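Local coordinates for putative S41 protease (PDB 3K50), which is a putative serine peptidase of family S41 whose proteolytic activity, substrate and biological role have not been established, at residues G237-D240 and C241-L244; E306-I309 and N310-P314; N299-R302 and G303-M307. All blocks are in the same frame, centred on the assembly; numbering follows the deposited sequence.

Contact 1: residues G237-D240 and C241-L244; sequences GSLD and CAQL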
loop_
_atom_site.group_PDB
_atom_site.type_symbol
_atom_site.label_atom_id
_atom_site.label_comp_id
_atom_site.label_asym_id
_atom_site.label_seq_id
_atom_site.Cartn_x
_atom_site.Cartn_y
_atom_site.Cartn_z
ATOM N N GLY A 237 -1.479 -3.816 5.971
ATOM C CA GLY A 237 -0.802 -4.949 6.583
ATOM C C GLY A 237 -0.887 -4.976 8.101
ATOM O O GLY A 237 -1.964 -4.795 8.671
ATOM N N SER A 238 0.259 -5.189 8.758
ATOM C CA SER A 238 0.342 -5.411 10.199
ATOM C C SER A 238 0.407 -4.140 11.041
ATOM O O SER A 238 1.199 -3.231 10.753
ATOM C CB SER A 238 1.591 -6.292 10.501
ATOM O OG SER A 238 2.169 -6.023 11.797
ATOM N N LEU A 239 -0.397 -4.109 12.100
ATOM C CA LEU A 239 -0.427 -2.980 13.000
ATOM C C LEU A 239 0.818 -2.908 13.854
ATOM O O LEU A 239 1.162 -1.836 14.296
ATOM C CB LEU A 239 -1.707 -2.953 13.878
ATOM C CG LEU A 239 -3.007 -2.637 13.090
ATOM C CD1 LEU A 239 -4.206 -2.595 14.008
ATOM C CD2 LEU A 239 -2.935 -1.343 12.311
ATOM N N ASP A 240 1.520 -4.017 14.052
ATOM C CA ASP A 240 2.748 -3.966 14.831
ATOM C C ASP A 240 3.819 -3.197 14.025
ATOM O O ASP A 240 4.632 -2.477 14.598
ATOM C CB ASP A 240 3.144 -5.375 15.289
ATOM C CG ASP A 240 2.073 -5.994 16.357
ATOM O OD1 ASP A 240 1.689 -5.322 17.371
ATOM O OD2 ASP A 240 1.603 -7.146 16.162
ATOM N N CYS A 241 3.816 -3.357 12.705
ATOM C CA CYS A 241 4.688 -2.573 11.825
ATOM C C CYS A 241 4.310 -1.118 11.930
ATOM O O CYS A 241 5.180 -0.263 12.011
ATOM C CB CYS A 241 4.582 -3.032 10.357
ATOM S SG CYS A 241 5.234 -4.699 10.132
ATOM N N ALA A 242 3.010 -0.839 11.938
ATOM C CA ALA A 242 2.546 0.532 12.044
ATOM C C ALA A 242 2.973 1.202 13.372
ATOM O O ALA A 242 3.358 2.342 13.377
ATOM C CB ALA A 242 1.018 0.608 11.860
ATOM N N GLN A 243 2.904 0.468 14.474
ATOM C CA GLN A 243 3.327 0.950 15.764
ATOM C C GLN A 243 4.793 1.262 15.724
ATOM O O GLN A 243 5.200 2.252 16.274
ATOM C CB GLN A 243 3.032 -0.096 16.853
ATOM C CG GLN A 243 3.376 0.390 18.266
ATOM C CD GLN A 243 3.231 -0.686 19.317
ATOM O OE1 GLN A 243 3.210 -1.871 18.988
ATOM N NE2 GLN A 243 3.182 -0.283 20.587
ATOM N N LEU A 244 5.595 0.381 15.148
ATOM C CA LEU A 244 7.050 0.625 15.036
ATOM C C LEU A 244 7.355 1.950 14.283
ATOM O O LEU A 244 8.052 2.831 14.801
ATOM C CB LEU A 244 7.746 -0.558 14.335
ATOM C CG LEU A 244 9.250 -0.395 13.995
ATOM C CD1 LEU A 244 10.090 -0.115 15.235
ATOM C CD2 LEU A 244 9.826 -1.553 13.225
HETATM O O HOH W 1 5.110 -3.445 17.436
#

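Contact 2: residues E306-I309 and N310-P314; sequences EMVI and NCLNP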
loop_
_atom_site.group_PDB
_atom_site.type_symbol
_atom_site.label_atom_id
_atom_site.label_comp_id
_atom_site.label_asym_id
_atom_site.label_seq_id
_atom_site.Cartn_x
_atom_site.Cartn_y
_atom_site.Cartn_z
ATOM N N GLU A 306 -3.614 3.917 6.772
ATOM C CA GLU A 306 -4.570 4.933 7.247
ATOM C C GLU A 306 -4.542 5.072 8.757
ATOM O O GLU A 306 -4.774 6.161 9.301
ATOM C CB GLU A 306 -5.955 4.602 6.766
ATOM C CG GLU A 306 -6.120 4.709 5.250
ATOM C CD GLU A 306 -7.483 4.276 4.774
ATOM O OE1 GLU A 306 -7.718 3.033 4.662
ATOM O OE2 GLU A 306 -8.307 5.176 4.479
HETATM N N MSE A 307 -4.243 3.978 9.424
HETATM C CA MSE A 307 -4.061 3.967 10.896
HETATM C C MSE A 307 -2.912 4.859 11.321
HETATM O O MSE A 307 -3.002 5.544 12.335
HETATM C CB MSE A 307 -3.837 2.531 11.367
HETATM C CG MSE A 307 -3.526 2.310 12.888
HETATM SE SE MSE A 307 -1.706 2.855 13.509
HETATM C CE MSE A 307 -1.305 1.592 15.148
ATOM N N VAL A 308 -1.849 4.886 10.529
ATOM C CA VAL A 308 -0.721 5.716 10.824
ATOM C C VAL A 308 -1.123 7.159 10.766
ATOM O O VAL A 308 -0.767 7.970 11.632
ATOM C CB VAL A 308 0.453 5.463 9.819
ATOM C CG1 VAL A 308 1.512 6.544 9.992
ATOM C CG2 VAL A 308 0.981 4.061 10.025
ATOM N N ILE A 309 -1.867 7.508 9.756
ATOM C CA ILE A 309 -2.372 8.876 9.651
ATOM C C ILE A 309 -3.292 9.218 10.815
ATOM O O ILE A 309 -3.136 10.252 11.470
ATOM C CB ILE A 309 -3.150 9.133 8.312
ATOM C CG1 ILE A 309 -2.202 8.949 7.098
ATOM C CG2 ILE A 309 -3.849 10.494 8.350
ATOM C CD1 ILE A 309 -2.964 8.813 5.709
ATOM N N ASN A 310 -4.268 8.375 11.065
ATOM C CA ASN A 310 -5.221 8.674 12.131
ATOM C C ASN A 310 -4.607 8.850 13.552
ATOM O O ASN A 310 -5.052 9.690 14.338
ATOM C CB ASN A 310 -6.279 7.543 12.190
ATOM C CG ASN A 310 -7.395 7.864 13.163
ATOM O OD1 ASN A 310 -7.983 8.948 13.069
ATOM N ND2 ASN A 310 -7.676 6.936 14.132
ATOM N N CYS A 311 -3.693 7.937 13.888
ATOM C CA CYS A 311 -3.017 7.835 15.167
ATOM C C CYS A 311 -1.913 8.825 15.389
ATOM O O CYS A 311 -1.684 9.240 16.531
ATOM C CB CYS A 311 -2.491 6.417 15.334
ATOM S SG CYS A 311 -3.964 5.280 15.471
ATOM N N LEU A 312 -1.213 9.215 14.331
ATOM C CA LEU A 312 -0.284 10.341 14.475
ATOM C C LEU A 312 -0.966 11.737 14.504
ATOM O O LEU A 312 -0.408 12.665 15.117
ATOM C CB LEU A 312 0.759 10.346 13.392
ATOM C CG LEU A 312 1.713 9.173 13.406
ATOM C CD1 LEU A 312 2.626 9.355 12.209
ATOM C CD2 LEU A 312 2.471 9.118 14.745
ATOM N N ASN A 313 -2.129 11.889 13.858
ATOM C CA ASN A 313 -2.890 13.186 13.824
ATOM C C ASN A 313 -2.979 13.966 15.127
ATOM O O ASN A 313 -2.755 15.180 15.118
ATOM C CB ASN A 313 -4.341 13.021 13.263
ATOM C CG ASN A 313 -4.442 13.326 11.755
ATOM O OD1 ASN A 313 -3.636 14.096 11.246
ATOM N ND2 ASN A 313 -5.474 12.787 11.058
ATOM N N PRO A 314 -3.381 13.314 16.221
ATOM C CA PRO A 314 -3.478 14.013 17.523
ATOM C C PRO A 314 -2.166 14.461 18.141
ATOM O O PRO A 314 -2.184 15.279 19.043
ATOM C CB PRO A 314 -4.075 12.946 18.451
ATOM C CG PRO A 314 -4.664 11.933 17.566
ATOM C CD PRO A 314 -3.899 11.942 16.312
#

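Contact 3: residues N299-R302 and G303-M307; sequences NATR and GAAEM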
loop_
_atom_site.group_PDB
_atom_site.type_symbol
_atom_site.label_atom_id
_atom_site.label_comp_id
_atom_site.label_asym_id
_atom_site.label_seq_id
_atom_site.Cartn_x
_atom_site.Cartn_y
_atom_site.Cartn_z
ATOM N N ASN A 299 -5.865 6.616 -3.586
ATOM C CA ASN A 299 -6.958 5.721 -3.269
ATOM C C ASN A 299 -6.437 4.336 -2.871
ATOM O O ASN A 299 -7.141 3.603 -2.228
ATOM C CB ASN A 299 -7.927 5.540 -4.445
ATOM C CG ASN A 299 -8.687 6.818 -4.877
ATOM O OD1 ASN A 299 -9.380 6.731 -5.890
ATOM N ND2 ASN A 299 -8.575 7.982 -4.157
ATOM N N ALA A 300 -5.237 3.932 -3.280
ATOM C CA ALA A 300 -4.718 2.645 -2.859
ATOM C C ALA A 300 -4.291 2.595 -1.390
ATOM O O ALA A 300 -4.147 1.513 -0.856
ATOM C CB ALA A 300 -3.499 2.233 -3.740
ATOM N N THR A 301 -4.024 3.742 -0.764
ATOM C CA THR A 301 -3.489 3.843 0.590
ATOM C C THR A 301 -4.559 3.371 1.532
ATOM O O THR A 301 -5.610 3.991 1.638
ATOM C CB THR A 301 -3.109 5.295 0.897
ATOM O OG1 THR A 301 -2.183 5.725 -0.080
ATOM C CG2 THR A 301 -2.481 5.443 2.282
ATOM N N ARG A 302 -4.295 2.282 2.249
ATOM C CA ARG A 302 -5.371 1.615 2.984
ATOM C C ARG A 302 -4.991 0.999 4.288
ATOM O O ARG A 302 -3.876 0.524 4.469
ATOM C CB ARG A 302 -5.836 0.462 2.065
ATOM C CG ARG A 302 -6.923 -0.473 2.592
ATOM C CD ARG A 302 -7.197 -1.561 1.580
ATOM N NE ARG A 302 -7.920 -1.071 0.425
ATOM C CZ ARG A 302 -9.258 -1.003 0.310
ATOM N NH1 ARG A 302 -10.074 -1.397 1.271
ATOM N NH2 ARG A 302 -9.783 -0.537 -0.794
ATOM N N GLY A 303 -5.957 0.921 5.177
ATOM C CA GLY A 303 -5.803 0.112 6.384
ATOM C C GLY A 303 -4.779 0.520 7.399
ATOM O O GLY A 303 -4.872 1.573 8.017
ATOM N N ALA A 304 -3.781 -0.314 7.598
ATOM C CA ALA A 304 -2.680 0.068 8.464
ATOM C C ALA A 304 -2.093 1.427 8.046
ATOM O O ALA A 304 -1.701 2.227 8.904
ATOM C CB ALA A 304 -1.595 -1.055 8.472
ATOM N N ALA A 305 -2.032 1.699 6.729
ATOM C CA ALA A 305 -1.473 2.947 6.207
ATOM C C ALA A 305 -2.323 4.125 6.721
ATOM O O ALA A 305 -1.817 5.158 7.098
ATOM C CB ALA A 305 -1.437 2.919 4.691
ATOM N N GLU A 306 -3.614 3.917 6.772
ATOM C CA GLU A 306 -4.570 4.933 7.247
ATOM C C GLU A 306 -4.542 5.072 8.757
ATOM O O GLU A 306 -4.774 6.161 9.301
ATOM C CB GLU A 306 -5.955 4.602 6.766
ATOM C CG GLU A 306 -6.120 4.709 5.250
ATOM C CD GLU A 306 -7.483 4.276 4.774
ATOM O OE1 GLU A 306 -7.718 3.033 4.662
ATOM O OE2 GLU A 306 -8.307 5.176 4.479
HETATM N N MSE A 307 -4.243 3.978 9.424
HETATM C CA MSE A 307 -4.061 3.967 10.896
HETATM C C MSE A 307 -2.912 4.859 11.321
HETATM O O MSE A 307 -3.002 5.544 12.335
HETATM C CB MSE A 307 -3.837 2.531 11.367
HETATM C CG MSE A 307 -3.526 2.310 12.888
HETATM SE SE MSE A 307 -1.706 2.855 13.509
HETATM C CE MSE A 307 -1.305 1.592 15.148
#

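Contact 1: residues G237-D240 and C241-L244
Ser238 caps the N-terminus of helix 239-249 by turning its hydroxyl back over the first turn. Ser238 OG accepts from Cys241 N at 3.3 Å, with an N-H...O angle of 162°, and takes a second, weak bond from Asp240 N that is clearly bent. With OG roughly anti to the backbone N of Ser238 (chi1 150°), the hydroxyl reaches both amides, which otherwise have no helical carbonyl before them. Regular i to i+4 bonding starts at once: Ala242 N reaches Ser238 O at 3.2 Å, followed by Gln243 N to Leu239 O and Leu244 N to Asp240 O.

The packed flank is that of Cys241 and Ala242. Cys241 CB sits 3.4 Å from Ser238 O, and Ala242 CB 3.5 Å from Leu239 O. Cys241 SG lies 3.7 Å from Ser238 OG, beside the cap, and leans on Phe197 and Ala199. A looser apolar touch joins Ala242 CB to Leu239 CD2 at 4.4 Å. The opposite character belongs to Asp240, whose carboxylate is exposed. Asp240 OD1 and Gln243 OE1, both acceptors, stay 4.1 Å apart with their planes 36° out of line, and a water instead donates to Gln243 OE1 and Asp240 O together. Gln243 NE2 is occupied by Thr276 O.

Leu244 packs on helix 207-221, whereas Leu239 and Ala242 face helix 304-312, leaving this first turn wedged between two helices.

Contact 2: residues E306-I309 and N310-P314
Met307, a selenomethionine here, sets its selenium against the thiol of Cys311 one turn further along helix 304-312, with Met307 SE 3.9 Å from Cys311 SG. This helix is the middle element of a beta-alpha-beta unit, linking the parallel strands 292-297 and 317-322 in the mixed sheet of the S41 peptidase fold. The Met307 chain leaves with CG anti to the backbone N, and the bend at chi2 (-73°) lets both CG and SE lie against the sulfur, Met307 CG being 4.0 Å from Cys311 SG. The thiol in turn keeps to the helix surface, Cys311 SG being only 3.3 Å from Met307 O. The pair is roofed by Leu259 and Ala260 of strand 258-263.

On another flank Val308 and Leu312 lie side by side and point the same way, touching through Val308 CG1 and Leu312 CD1 at 3.7 Å. Val308 packs on Ala242 and Leu312 on Cys246, both of helix 239-249, and Leu312 also on Val318 of strand 317-322, so this ridge is gripped from more than one side.

Four i to i+4 bonds hold the spacing. The first, from Asn310 N to Glu306 O, is nearly straight at 168°, and the last, from Asn313 N to Ile309 O, is more bent at 147°. Asn310 sends its amide away from these neighbours to Lys357 O, and its own carbonyl receives Asn353 ND2. Asn313 runs alongside Ile309 instead: its amide nitrogen ND2 rests against the methyl Ile309 CG2 at 3.9 Å, while Ile309 O takes the backbone hydrogen of Asn313 N at 3.1 Å.

Contact 3: residues N299-R302 and G303-M307
This is a local contact at a helix start, where the loop after strand 292-297 turns into helix 304-312 of a beta-alpha-beta unit. Gly303 is the N-cap, and its backbone (phi 66°, psi -116°) makes a sharp loop-to-helix turn. In S41 peptidases the nucleophilic serine probably occupies the corresponding position, at the start of this helix; here the residue is glycine, which has no hydroxyl.

Across the turn, Ala305 N donates to Arg302 O at 3.1 Å. The donor stands well above the carbonyl plane, at 49° out of it, and so lies off the lone pairs. Beside this bond the methyls of Thr301 and Ala305 meet, CG2 to CB at 3.6 Å. Thr301 CG2 takes the branch anti to the backbone N, which leaves OG1 for Leu231 O and Thr298 N.

Glu306 folds back toward the turn as half of a capping box, its extended chain running back along the loop and passing Thr301 O with CD at 3.7 Å. Besides the bond from Gly303 N, Glu306 OE1 receives Glu328 N, and OE2 is held by Thr325 OG1 and Gly327 N, so four donors fix the carboxylate and tie the helix start to the loop after strand 317-322. Arg302 turns its guanidinium elsewhere, into a salt bridge with Glu328; Arg302 NE remains 5.9 Å from Glu306 OE1. That oxygen nevertheless sits 3.2 Å from Arg302 CA, and with its anti lone pair it accepts the hydrogen of Gly303 N at 2.8 Å.

Overall arrangement
Contact 3 joins the loop 299-302 to the first turn of helix 304-312, and contact 2 continues along that helix, farther from the chain's centre (about 15 Å against about 7 Å, centre to centre). They share Glu306 and Met307. Contact 1, about 12 Å from each by centres, starts the neighbouring helix 239-249. The two helices meet through Leu239 CD2 and Met307 CG at 3.7 Å, and Ala242 CB lies 3.9 Å from both Met307 SE and Val308 CG2. Nearer the helix starts, Gly237 N comes within 3.7 Å of Ala304 CB. The capped N-termini are thus neighbours, consistent with the region around the active site in S41 relatives, though no catalytic residue is assigned here.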